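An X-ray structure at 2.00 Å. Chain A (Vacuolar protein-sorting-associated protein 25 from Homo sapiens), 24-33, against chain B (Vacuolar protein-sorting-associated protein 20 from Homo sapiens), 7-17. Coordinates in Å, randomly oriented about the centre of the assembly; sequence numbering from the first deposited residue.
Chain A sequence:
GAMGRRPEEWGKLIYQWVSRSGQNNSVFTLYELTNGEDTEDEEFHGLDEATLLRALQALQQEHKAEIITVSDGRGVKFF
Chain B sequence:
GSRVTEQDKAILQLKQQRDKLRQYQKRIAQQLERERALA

Chain A (24-33) NNSVFTLYEL
Chain B, residues 7-17: QDKAILQLKQQ

How are the two backbones laid against each other? Chain B 7-17 is one unbroken helical segment, phi/psi near -62/-41, carried by i to i+4 bonds such as Lys B15 N to Ile B11 O (2.8 Å) and Gln B16 N to Leu B12 O (2.9 Å). Chain A is extended at Val A27 (-111/125) and Phe A28 (-132/141), passes through Thr A29 (-71/156), and turns helical from Leu A30 through Leu A33. The register is set by Val A27 CA, 6.6 Å from Asp B8 CA, and Thr A29 CA, 6.4 Å from Leu B12 CA, so both chains advance in the same sense: two residues of extended chain span one helical turn.

What fills the space between them? Val A27, Thr A29 and Lys B15 contribute most of the 388 Å² buried. Val A27 (chi1 t, -167°) points its CB toward the helix and sets CG1 3.3 Å from Leu B12 CG, while its CG2 lies 3.4 Å from Asp B8 OD1. Its short branched side chain suits an extended backbone packed closely on a helix. Leu B12 (m, t) leaves its backbone sideways, but its end comes nearer: CD2 reaches 3.6 Å from Phe A28 O and 3.8 Å from Thr A29 CG2. Phe A28 (chi1 m, chi2 91°) alternates with its neighbours, its CB pointing away from the helix.

Why does a lysine belong in this buried contact? Lys B15 runs nearly extended (m, t, t, t; chi4 -156°), carrying its charge to acceptors on chain A. Lys B15 NZ donates to Val A27 O at 2.8 Å and to Glu A32 OE1 at 3.2 Å, the latter also a salt bridge. The amine thus links the strand carbonyl to the first turn of the chain A helix, while the aliphatic portion packs beside Thr A29, whose CG2 is 3.6 Å from Lys B15 CB.

How are Thr A29 and Glu A32 held ready for the helix? The two residues bond reciprocally, one of the bonds a helix cap. Thr A29 (chi1 p, 65°) is the N-cap, its OG1 accepting from Glu A32 N at 3.2 Å; Glu A32 (p, t, chi3 118°) folds back so that OE1 accepts from Thr A29 N at 3.0 Å. Threonine suits this place because its hydroxyl caps the helix while its methyl, CG2, packs against Leu B12 and Lys B15. Glu A32 OE1 accepts from both Thr A29 N and Lys B15 NZ, joining the local fold of chain A to its partner.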

# COMPACT_ATOMS: atom_id res chain seq x y z
N ASN A 24 5.21 10.01 -7.78
CA ASN A 24 4.43 9.82 -9.00
C ASN A 24 3.02 9.31 -8.66
O ASN A 24 2.02 9.88 -9.12
CB ASN A 24 5.15 8.86 -9.96
CG ASN A 24 6.64 9.12 -10.05
OD1 ASN A 24 7.46 8.25 -9.76
ND2 ASN A 24 7.01 10.34 -10.46
N ASN A 25 2.96 8.27 -7.83
CA ASN A 25 1.67 7.70 -7.42
C ASN A 25 1.00 8.49 -6.30
O ASN A 25 1.67 9.00 -5.39
CB ASN A 25 1.82 6.23 -7.00
CG ASN A 25 2.52 5.36 -8.05
OD1 ASN A 25 2.50 5.66 -9.26
ND2 ASN A 25 3.13 4.26 -7.59
N SER A 26 -0.32 8.60 -6.39
CA SER A 26 -1.15 9.00 -5.25
C SER A 26 -1.92 7.79 -4.71
O SER A 26 -2.29 7.76 -3.54
CB SER A 26 -2.12 10.12 -5.64
OG SER A 26 -1.59 11.40 -5.31
N VAL A 27 -2.13 6.79 -5.58
CA VAL A 27 -2.94 5.60 -5.27
C VAL A 27 -2.07 4.32 -5.15
O VAL A 27 -1.30 3.98 -6.08
CB VAL A 27 -4.07 5.44 -6.32
CG1 VAL A 27 -5.07 4.46 -5.88
CG2 VAL A 27 -4.82 6.78 -6.48
N PHE A 28 -2.18 3.64 -4.01
CA PHE A 28 -1.35 2.47 -3.68
C PHE A 28 -2.25 1.34 -3.18
O PHE A 28 -3.20 1.59 -2.46
CB PHE A 28 -0.34 2.82 -2.57
CG PHE A 28 0.67 3.86 -2.95
CD1 PHE A 28 0.42 5.22 -2.71
CD2 PHE A 28 1.88 3.50 -3.52
CE1 PHE A 28 1.34 6.17 -3.04
CE2 PHE A 28 2.81 4.46 -3.86
CZ PHE A 28 2.54 5.79 -3.61
N THR A 29 -1.97 0.09 -3.56
CA THR A 29 -2.58 -1.04 -2.87
C THR A 29 -1.95 -1.13 -1.48
O THR A 29 -0.85 -0.63 -1.26
CB THR A 29 -2.46 -2.39 -3.67
OG1 THR A 29 -1.09 -2.78 -3.78
CG2 THR A 29 -3.06 -2.25 -5.08
N LEU A 30 -2.66 -1.73 -0.53
CA LEU A 30 -2.07 -1.97 0.77
C LEU A 30 -0.86 -2.91 0.64
O LEU A 30 0.19 -2.67 1.25
CB LEU A 30 -3.10 -2.58 1.73
CG LEU A 30 -4.33 -1.77 2.14
CD1 LEU A 30 -4.72 -2.17 3.58
CD2 LEU A 30 -4.11 -0.28 2.04
N TYR A 31 -0.99 -3.94 -0.19
CA TYR A 31 0.11 -4.90 -0.39
C TYR A 31 1.40 -4.22 -0.83
O TYR A 31 2.45 -4.47 -0.25
CB TYR A 31 -0.27 -5.98 -1.39
CG TYR A 31 0.82 -7.02 -1.65
CD1 TYR A 31 1.02 -8.08 -0.78
CD2 TYR A 31 1.63 -6.93 -2.78
CE1 TYR A 31 2.02 -9.05 -1.03
CE2 TYR A 31 2.64 -7.87 -3.03
CZ TYR A 31 2.82 -8.93 -2.15
OH TYR A 31 3.81 -9.86 -2.42
N GLU A 32 1.34 -3.36 -1.85
CA GLU A 32 2.57 -2.79 -2.41
C GLU A 32 3.29 -1.84 -1.47
O GLU A 32 4.50 -1.65 -1.60
CB GLU A 32 2.33 -2.13 -3.77
CG GLU A 32 1.76 -0.71 -3.70
CD GLU A 32 1.54 -0.16 -5.06
OE1 GLU A 32 0.39 0.14 -5.40
OE2 GLU A 32 2.52 -0.08 -5.83
N LEU A 33 2.57 -1.25 -0.52
CA LEU A 33 3.21 -0.42 0.51
C LEU A 33 4.12 -1.24 1.41
O LEU A 33 5.14 -0.73 1.87
CB LEU A 33 2.18 0.32 1.38
CG LEU A 33 1.58 1.61 0.79
CD1 LEU A 33 0.49 2.21 1.71
CD2 LEU A 33 2.63 2.68 0.48
N GLN B 7 -11.54 6.40 -11.85
CA GLN B 7 -10.18 6.19 -12.34
C GLN B 7 -9.20 5.67 -11.28
O GLN B 7 -8.41 4.76 -11.56
CB GLN B 7 -9.66 7.51 -12.90
CG GLN B 7 -8.18 7.54 -13.19
CD GLN B 7 -7.87 7.32 -14.63
OE1 GLN B 7 -7.22 8.16 -15.27
NE2 GLN B 7 -8.34 6.20 -15.18
N ASP B 8 -9.20 6.28 -10.09
CA ASP B 8 -8.40 5.79 -8.95
C ASP B 8 -8.71 4.34 -8.60
O ASP B 8 -7.79 3.51 -8.35
CB ASP B 8 -8.67 6.64 -7.69
CG ASP B 8 -8.08 8.01 -7.75
OD1 ASP B 8 -7.10 8.20 -8.50
OD2 ASP B 8 -8.60 8.92 -7.04
N LYS B 9 -10.01 4.02 -8.56
CA LYS B 9 -10.45 2.66 -8.25
C LYS B 9 -10.12 1.66 -9.37
O LYS B 9 -9.82 0.51 -9.10
CB LYS B 9 -11.93 2.61 -7.91
CG LYS B 9 -12.25 3.13 -6.50
CD LYS B 9 -13.75 3.26 -6.31
CE LYS B 9 -14.06 3.82 -4.93
NZ LYS B 9 -15.38 4.51 -4.90
N ALA B 10 -10.22 2.11 -10.62
CA ALA B 10 -9.80 1.31 -11.78
C ALA B 10 -8.29 0.98 -11.78
O ALA B 10 -7.93 -0.13 -12.14
CB ALA B 10 -10.21 1.99 -13.09
N ILE B 11 -7.44 1.92 -11.35
CA ILE B 11 -6.00 1.66 -11.22
C ILE B 11 -5.86 0.51 -10.24
O ILE B 11 -5.19 -0.51 -10.52
CB ILE B 11 -5.19 2.84 -10.60
CG1 ILE B 11 -5.32 4.16 -11.37
CG2 ILE B 11 -3.75 2.49 -10.46
CD1 ILE B 11 -5.19 4.08 -12.83
N LEU B 12 -6.49 0.72 -9.09
CA LEU B 12 -6.40 -0.20 -7.96
C LEU B 12 -6.89 -1.62 -8.23
O LEU B 12 -6.35 -2.55 -7.66
CB LEU B 12 -7.13 0.38 -6.75
CG LEU B 12 -6.42 1.47 -5.95
CD1 LEU B 12 -7.32 1.89 -4.81
CD2 LEU B 12 -5.08 0.98 -5.42
N GLN B 13 -7.96 -1.79 -9.02
CA GLN B 13 -8.43 -3.12 -9.41
C GLN B 13 -7.33 -3.85 -10.18
O GLN B 13 -7.09 -5.06 -9.95
CB GLN B 13 -9.69 -3.07 -10.28
CG GLN B 13 -10.95 -2.46 -9.60
CD GLN B 13 -12.02 -2.09 -10.61
OE1 GLN B 13 -11.91 -2.42 -11.80
NE2 GLN B 13 -13.07 -1.37 -10.15
N LEU B 14 -6.66 -3.11 -11.06
CA LEU B 14 -5.60 -3.68 -11.88
C LEU B 14 -4.33 -3.92 -11.05
O LEU B 14 -3.75 -4.99 -11.12
CB LEU B 14 -5.34 -2.82 -13.14
CG LEU B 14 -6.53 -2.73 -14.12
CD1 LEU B 14 -6.36 -1.62 -15.12
CD2 LEU B 14 -6.79 -4.03 -14.89
N LYS B 15 -3.93 -2.94 -10.24
CA LYS B 15 -2.81 -3.11 -9.32
C LYS B 15 -3.01 -4.27 -8.31
O LYS B 15 -2.04 -4.89 -7.88
CB LYS B 15 -2.51 -1.81 -8.57
CG LYS B 15 -1.80 -0.71 -9.35
CD LYS B 15 -1.50 0.44 -8.36
CE LYS B 15 -0.57 1.53 -8.90
NZ LYS B 15 0.11 2.26 -7.74
N GLN B 16 -4.25 -4.55 -7.94
CA GLN B 16 -4.53 -5.70 -7.07
C GLN B 16 -4.33 -7.06 -7.77
O GLN B 16 -3.78 -7.99 -7.17
CB GLN B 16 -5.92 -5.61 -6.47
CG GLN B 16 -6.25 -6.79 -5.51
CD GLN B 16 -7.57 -6.60 -4.82
OE1 GLN B 16 -7.74 -5.70 -3.98
NE2 GLN B 16 -8.54 -7.42 -5.20
N GLN B 17 -4.78 -7.17 -9.02
CA GLN B 17 -4.63 -8.39 -9.81
C GLN B 17 -3.15 -8.68 -10.08
O GLN B 17 -2.73 -9.84 -10.11
CB GLN B 17 -5.39 -8.26 -11.13
CG GLN B 17 -6.91 -8.28 -10.93
CD GLN B 17 -7.65 -8.04 -12.21
OE1 GLN B 17 -7.66 -8.87 -13.12
NE2 GLN B 17 -8.30 -6.89 -12.29